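Local coordinates for DUF2790 domain-containing protein (Pseudomonas aeruginosa, PDB 4F98) that is of unknown function, a small all-beta protein of the DUF2790 family that assembles as a two-chain unit, at residues 25-30 and 46-51; 42-47 and 56-61. All blocks are in the same frame, centred on the assembly; numbering follows the deposited sequence. Where two conformers were deposited one is given.

Contact 1. Residues 25-30 and 46-51; sequences VKNVLH and VYEDHS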
loop_
_atom_site.group_PDB
_atom_site.type_symbol
_atom_site.label_atom_id
_atom_site.label_comp_id
_atom_site.label_asym_id
_atom_site.label_seq_id
_atom_site.Cartn_x
_atom_site.Cartn_y
_atom_site.Cartn_z
ATOM N N VAL A 25 12.139 -6.845 8.376
ATOM C CA VAL A 25 10.927 -7.656 8.271
ATOM C C VAL A 25 11.290 -9.100 7.965
ATOM O O VAL A 25 11.731 -9.417 6.863
ATOM C CB VAL A 25 9.967 -7.110 7.178
ATOM C CG1 VAL A 25 8.701 -7.979 7.097
ATOM C CG2 VAL A 25 9.617 -5.629 7.442
ATOM N N LYS A 26 11.089 -9.979 8.944
ATOM C CA LYS A 26 11.227 -11.412 8.714
ATOM C C LYS A 26 9.903 -11.989 8.225
ATOM O O LYS A 26 9.858 -12.681 7.218
ATOM C CB LYS A 26 11.652 -12.132 9.977
ATOM C CG LYS A 26 11.963 -13.605 9.765
ATOM C CD LYS A 26 12.411 -14.246 11.052
ATOM C CE LYS A 26 12.706 -15.726 10.870
ATOM N NZ LYS A 26 13.143 -16.363 12.143
ATOM N N ASN A 27 8.833 -11.732 8.978
ATOM C CA ASN A 27 7.501 -12.219 8.656
ATOM C C ASN A 27 6.455 -11.137 8.878
ATOM O O ASN A 27 6.544 -10.380 9.812
ATOM C CB ASN A 27 7.137 -13.439 9.519
ATOM C CG ASN A 27 7.919 -14.681 9.140
ATOM O OD1 ASN A 27 7.900 -15.108 7.985
ATOM N ND2 ASN A 27 8.596 -15.274 10.112
ATOM N N VAL A 28 5.459 -11.116 8.017
ATOM C CA VAL A 28 4.280 -10.272 8.170
ATOM C C VAL A 28 3.208 -11.168 8.791
ATOM O O VAL A 28 2.784 -12.164 8.199
ATOM C CB VAL A 28 3.822 -9.679 6.815
ATOM C CG1 VAL A 28 2.541 -8.850 6.991
ATOM C CG2 VAL A 28 4.943 -8.847 6.175
ATOM N N LEU A 29 2.782 -10.821 10.000
ATOM C CA LEU A 29 1.793 -11.638 10.722
ATOM C C LEU A 29 0.361 -11.185 10.547
ATOM O O LEU A 29 -0.556 -11.998 10.642
ATOM C CB LEU A 29 2.140 -11.681 12.206
ATOM C CG LEU A 29 3.543 -12.211 12.588
ATOM C CD1 LEU A 29 3.599 -12.398 14.086
ATOM C CD2 LEU A 29 3.924 -13.470 11.850
ATOM N N HIS A 30 0.154 -9.897 10.297
ATOM C CA HIS A 30 -1.173 -9.347 10.090
ATOM C C HIS A 30 -1.075 -8.178 9.144
ATOM O O HIS A 30 -0.147 -7.382 9.229
ATOM C CB HIS A 30 -1.779 -8.831 11.410
ATOM C CG HIS A 30 -3.055 -8.075 11.212
ATOM N ND1 HIS A 30 -3.120 -6.705 11.250
ATOM C CD2 HIS A 30 -4.296 -8.498 10.887
ATOM C CE1 HIS A 30 -4.351 -6.319 10.977
ATOM N NE2 HIS A 30 -5.091 -7.389 10.758
ATOM N N VAL A 46 1.153 -5.900 11.456
ATOM C CA VAL A 46 1.996 -6.452 12.507
ATOM C C VAL A 46 3.036 -7.329 11.832
ATOM O O VAL A 46 2.688 -8.235 11.079
ATOM C CB VAL A 46 1.221 -7.225 13.569
ATOM C CG1 VAL A 46 2.179 -7.815 14.643
ATOM C CG2 VAL A 46 0.134 -6.322 14.170
ATOM N N TYR A 47 4.305 -7.051 12.091
ATOM C CA TYR A 47 5.408 -7.835 11.536
ATOM C C TYR A 47 6.370 -8.275 12.642
ATOM O O TYR A 47 6.442 -7.669 13.705
ATOM C CB TYR A 47 6.114 -7.076 10.376
ATOM C CG TYR A 47 7.013 -5.953 10.787
ATOM C CD1 TYR A 47 8.351 -6.188 11.105
ATOM C CD2 TYR A 47 6.526 -4.652 10.880
ATOM C CE1 TYR A 47 9.178 -5.154 11.513
ATOM C CE2 TYR A 47 7.367 -3.598 11.286
ATOM C CZ TYR A 47 8.677 -3.859 11.614
ATOM O OH TYR A 47 9.507 -2.852 12.025
ATOM N N GLU A 48 7.124 -9.320 12.326
ATOM C CA GLU A 48 8.149 -9.914 13.185
ATOM C C GLU A 48 9.496 -9.581 12.580
ATOM O O GLU A 48 9.686 -9.781 11.369
ATOM C CB GLU A 48 7.954 -11.430 13.224
ATOM C CG GLU A 48 8.996 -12.207 14.015
ATOM C CD GLU A 48 8.988 -13.687 13.741
ATOM O OE1 GLU A 48 8.284 -14.149 12.818
ATOM O OE2 GLU A 48 9.714 -14.404 14.472
ATOM N N ASP A 49 10.422 -9.110 13.408
ATOM C CA ASP A 49 11.779 -8.847 12.954
ATOM C C ASP A 49 12.678 -10.077 13.136
ATOM O O ASP A 49 12.250 -11.085 13.681
ATOM C CB ASP A 49 12.347 -7.566 13.588
ATOM C CG ASP A 49 12.607 -7.655 15.073
ATOM O OD1 ASP A 49 12.872 -8.750 15.613
ATOM O OD2 ASP A 49 12.606 -6.567 15.700
ATOM N N HIS A 50 13.925 -10.000 12.673
ATOM C CA HIS A 50 14.820 -11.169 12.754
ATOM C C HIS A 50 15.245 -11.516 14.184
ATOM O O HIS A 50 15.612 -12.667 14.436
ATOM C CB HIS A 50 15.996 -11.057 11.759
ATOM C CG HIS A 50 15.590 -11.327 10.334
ATOM N ND1 HIS A 50 15.241 -10.330 9.446
ATOM C CD2 HIS A 50 15.427 -12.496 9.661
ATOM C CE1 HIS A 50 14.913 -10.868 8.285
ATOM N NE2 HIS A 50 15.013 -12.180 8.390
ATOM N N SER A 51 15.171 -10.558 15.112
ATOM C CA SER A 51 15.444 -10.818 16.524
ATOM C C SER A 51 14.280 -11.563 17.199
ATOM O O SER A 51 14.463 -12.161 18.257
ATOM C CB SER A 51 15.756 -9.516 17.269
ATOM O OG SER A 51 16.860 -8.845 16.682
HETATM O O HOH W 1 12.371 -13.901 14.418
HETATM O O HOH W 2 15.438 -14.966 12.604
HETATM O O HOH W 3 10.700 -16.704 13.432
#
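K26 reaches over the ring of H50 and runs on toward E48 at the end of an antiparallel ladder between 25-30 and 46-51. Its CB sits over the centre of the imidazole, 3.7 Å from the ring centroid, a CH-pi contact. CG, anti to the backbone N (chi1 -174°), lies near the NE2-CD2 side of the ring, 3.6 Å from H50 NE2, and CD passes 3.8 Å from H50 CD2. The chain, extended beyond CG, carries NZ to 4.6 Å from E48 OE2, too far for a salt bridge; one water bridges them, accepting from NZ and donating to OE2, and a further water also lies between them, its bond from NZ weak. Another water links NZ to the H50 carbonyl, while H50 ND1 is held by D24. The other carboxylate oxygen, E48 OE1, takes a nearly straight bond (172°) from N27 ND2 at 2.9 Å, the donor standing above the carboxylate plane; the two side chains run side by side. Two classic beta bulges interrupt the ladder: K26 N and N27 N share E48 O, and L29 N and H30 N share V46 O. On the face of V28 and Y47, V25 CG2 lies over the tyrosine ring toward its rim. Strands 27-31 and 40-48 thus form a hairpin, with 54-62 on the far side of 40-48 and W62 of the second subunit packed on V25 and Y47.

Contact 2. Residues 42-47 and 56-61; sequences PVTVVY and KIRFLE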
loop_
_atom_site.group_PDB
_atom_site.type_symbol
_atom_site.label_atom_id
_atom_site.label_comp_id
_atom_site.label_asym_id
_atom_site.label_seq_id
_atom_site.Cartn_x
_atom_site.Cartn_y
_atom_site.Cartn_z
ATOM N N PRO A 42 -6.719 3.400 5.291
ATOM C CA PRO A 42 -5.804 3.004 6.350
ATOM C C PRO A 42 -5.472 1.522 6.325
ATOM O O PRO A 42 -6.251 0.683 5.860
ATOM C CB PRO A 42 -6.554 3.380 7.643
ATOM C CG PRO A 42 -7.949 3.319 7.267
ATOM C CD PRO A 42 -8.034 3.783 5.835
ATOM N N VAL A 43 -4.267 1.228 6.783
ATOM C CA VAL A 43 -3.768 -0.135 6.901
ATOM C C VAL A 43 -2.948 -0.261 8.173
ATOM O O VAL A 43 -2.175 0.638 8.529
ATOM C CB VAL A 43 -2.925 -0.536 5.648
ATOM C CG1 VAL A 43 -1.833 0.475 5.336
ATOM C CG2 VAL A 43 -2.352 -1.949 5.792
ATOM N N THR A 44 -3.155 -1.383 8.856
ATOM C CA THR A 44 -2.362 -1.771 10.000
ATOM C C THR A 44 -1.606 -3.038 9.658
ATOM O O THR A 44 -2.190 -3.973 9.109
ATOM C CB THR A 44 -3.242 -1.999 11.215
ATOM O OG1 THR A 44 -3.966 -0.792 11.466
ATOM C CG2 THR A 44 -2.411 -2.378 12.441
ATOM N N VAL A 45 -0.325 -3.056 9.972
ATOM C CA VAL A 45 0.548 -4.202 9.811
ATOM C C VAL A 45 1.147 -4.597 11.157
ATOM O O VAL A 45 1.553 -3.734 11.927
ATOM C CB VAL A 45 1.669 -3.926 8.781
ATOM C CG1 VAL A 45 2.741 -5.038 8.802
ATOM C CG2 VAL A 45 1.073 -3.750 7.384
ATOM N N VAL A 46 1.153 -5.900 11.456
ATOM C CA VAL A 46 1.996 -6.452 12.507
ATOM C C VAL A 46 3.036 -7.329 11.832
ATOM O O VAL A 46 2.688 -8.235 11.079
ATOM C CB VAL A 46 1.221 -7.225 13.569
ATOM C CG1 VAL A 46 2.179 -7.815 14.643
ATOM C CG2 VAL A 46 0.134 -6.322 14.170
ATOM N N TYR A 47 4.305 -7.051 12.091
ATOM C CA TYR A 47 5.408 -7.835 11.536
ATOM C C TYR A 47 6.370 -8.275 12.642
ATOM O O TYR A 47 6.442 -7.669 13.705
ATOM C CB TYR A 47 6.114 -7.076 10.376
ATOM C CG TYR A 47 7.013 -5.953 10.787
ATOM C CD1 TYR A 47 8.351 -6.188 11.105
ATOM C CD2 TYR A 47 6.526 -4.652 10.880
ATOM C CE1 TYR A 47 9.178 -5.154 11.513
ATOM C CE2 TYR A 47 7.367 -3.598 11.286
ATOM C CZ TYR A 47 8.677 -3.859 11.614
ATOM O OH TYR A 47 9.507 -2.852 12.025
ATOM N N LYS A 56 3.786 -3.244 15.600
ATOM C CA LYS A 56 2.534 -2.789 15.008
ATOM C C LYS A 56 2.725 -1.389 14.451
ATOM O O LYS A 56 3.157 -0.484 15.177
ATOM C CB LYS A 56 1.422 -2.773 16.056
ATOM C CG LYS A 56 0.048 -2.254 15.575
ATOM C CD LYS A 56 -0.965 -2.113 16.748
ATOM C CE LYS A 56 -1.525 -3.421 17.203
ATOM N NZ LYS A 56 -2.242 -3.317 18.482
ATOM N N ILE A 57 2.366 -1.212 13.186
ATOM C CA ILE A 57 2.452 0.083 12.490
ATOM C C ILE A 57 1.124 0.339 11.783
ATOM O O ILE A 57 0.439 -0.605 11.379
ATOM C CB ILE A 57 3.649 0.145 11.529
ATOM C CG1 ILE A 57 3.654 -1.048 10.566
ATOM C CG2 ILE A 57 4.967 0.208 12.334
ATOM C CD1 ILE A 57 4.664 -0.945 9.423
ATOM N N ARG A 58 0.729 1.599 11.703
ATOM C CA ARG A 58 -0.489 1.979 11.006
ATOM C C ARG A 58 -0.227 3.200 10.142
ATOM O O ARG A 58 0.442 4.150 10.561
ATOM C CB ARG A 58 -1.662 2.184 11.962
ATOM C CG ARG A 58 -3.009 2.378 11.260
ATOM C CD ARG A 58 -4.202 2.434 12.207
ATOM N NE ARG A 58 -3.971 3.340 13.323
ATOM C CZ ARG A 58 -3.875 2.959 14.600
ATOM N NH1 ARG A 58 -3.986 1.665 14.961
ATOM N NH2 ARG A 58 -3.648 3.887 15.507
ATOM N N PHE A 59 -0.735 3.138 8.914
ATOM C CA PHE A 59 -0.359 4.099 7.884
ATOM C C PHE A 59 -1.435 4.058 6.789
ATOM O O PHE A 59 -2.551 3.580 7.055
ATOM C CB PHE A 59 1.094 3.812 7.403
ATOM C CG PHE A 59 1.327 2.391 6.950
ATOM C CD1 PHE A 59 1.559 1.376 7.864
ATOM C CD2 PHE A 59 1.362 2.075 5.605
ATOM C CE1 PHE A 59 1.749 0.066 7.454
ATOM C CE2 PHE A 59 1.573 0.769 5.183
ATOM C CZ PHE A 59 1.778 -0.244 6.125
ATOM N N LEU A 60 -1.127 4.570 5.605
ATOM C CA LEU A 60 -2.079 4.634 4.496
ATOM C C LEU A 60 -1.546 3.853 3.318
ATOM O O LEU A 60 -0.331 3.770 3.103
ATOM C CB LEU A 60 -2.280 6.085 4.044
ATOM C CG LEU A 60 -2.848 7.038 5.087
ATOM C CD1 LEU A 60 -2.720 8.476 4.562
ATOM C CD2 LEU A 60 -4.295 6.664 5.451
ATOM N N GLU A 61 -2.468 3.284 2.542
ATOM C CA GLU A 61 -2.126 2.593 1.307
ATOM C C GLU A 61 -3.260 2.732 0.312
ATOM O O GLU A 61 -4.358 3.169 0.663
ATOM C CB GLU A 61 -1.836 1.130 1.592
ATOM C CG GLU A 61 -3.072 0.305 1.935
ATOM C CD GLU A 61 -2.778 -1.176 2.151
ATOM O OE1 GLU A 61 -1.602 -1.609 2.091
ATOM O OE2 GLU A 61 -3.733 -1.946 2.395
#
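V43 and F59 face each other as a hydrogen-bonded pair in the antiparallel beta hairpin of strands 40-48 and 54-62. The methyl CG1 of V43 is the bump, lying over one face of the F59 ring, offset toward its rim and 3.4 Å from F59 CE2. V45 CG2 comes to the ring edge instead, 3.8 Å from F59 CZ, and the two valines thereby nest the phenyl from face and edge. E61 crosses V43 at about a right angle, and its aliphatic CG packs 3.6 Å from V43 CG1; its carboxylate is engaged by R31 and N34. Farther along this face, V45 CB meets I57 CG1, while I57 CD1 approaches Y47 CE2 obliquely. W62 of the second subunit packs on V45, Y47, I57 and F59, so this apolar face helps form the subunit interface, and Y17 meets the F59 ring edge-to-face. The other face is more polar: in one of the two conformers of R58, its CG and CD lie beside T44 OG1, and T44 CG2 touches K56 CG, whose chain leads on to bonds from NZ to the carbonyls of G9 and L12. Four backbone bonds tie V43 to F59 and V45 to I57. Between these rungs, the alpha hydrogens also point at carbonyls, as where R58 CA lies 3.3 Å from V43 O.

How the contacts relate
Contacts 1 and 2 flank the same central strand, 40-48, which pairs with 27-31 in the first and 54-62 in the second; their centres are about 12 Å apart. V46 and Y47 belong to both, with V46 bonded to the bulged L29-H30 pair in contact 1 and set opposite K56 in contact 2. The contacts also touch directly, H30 O lying 3.7 Å from V45 CG1 and V28 CG1 4.2 Å from the same methyl. W62 of the second subunit touches both contacts. A glycerol, probably from crystallisation, lies about 3 Å from the F59 side chain.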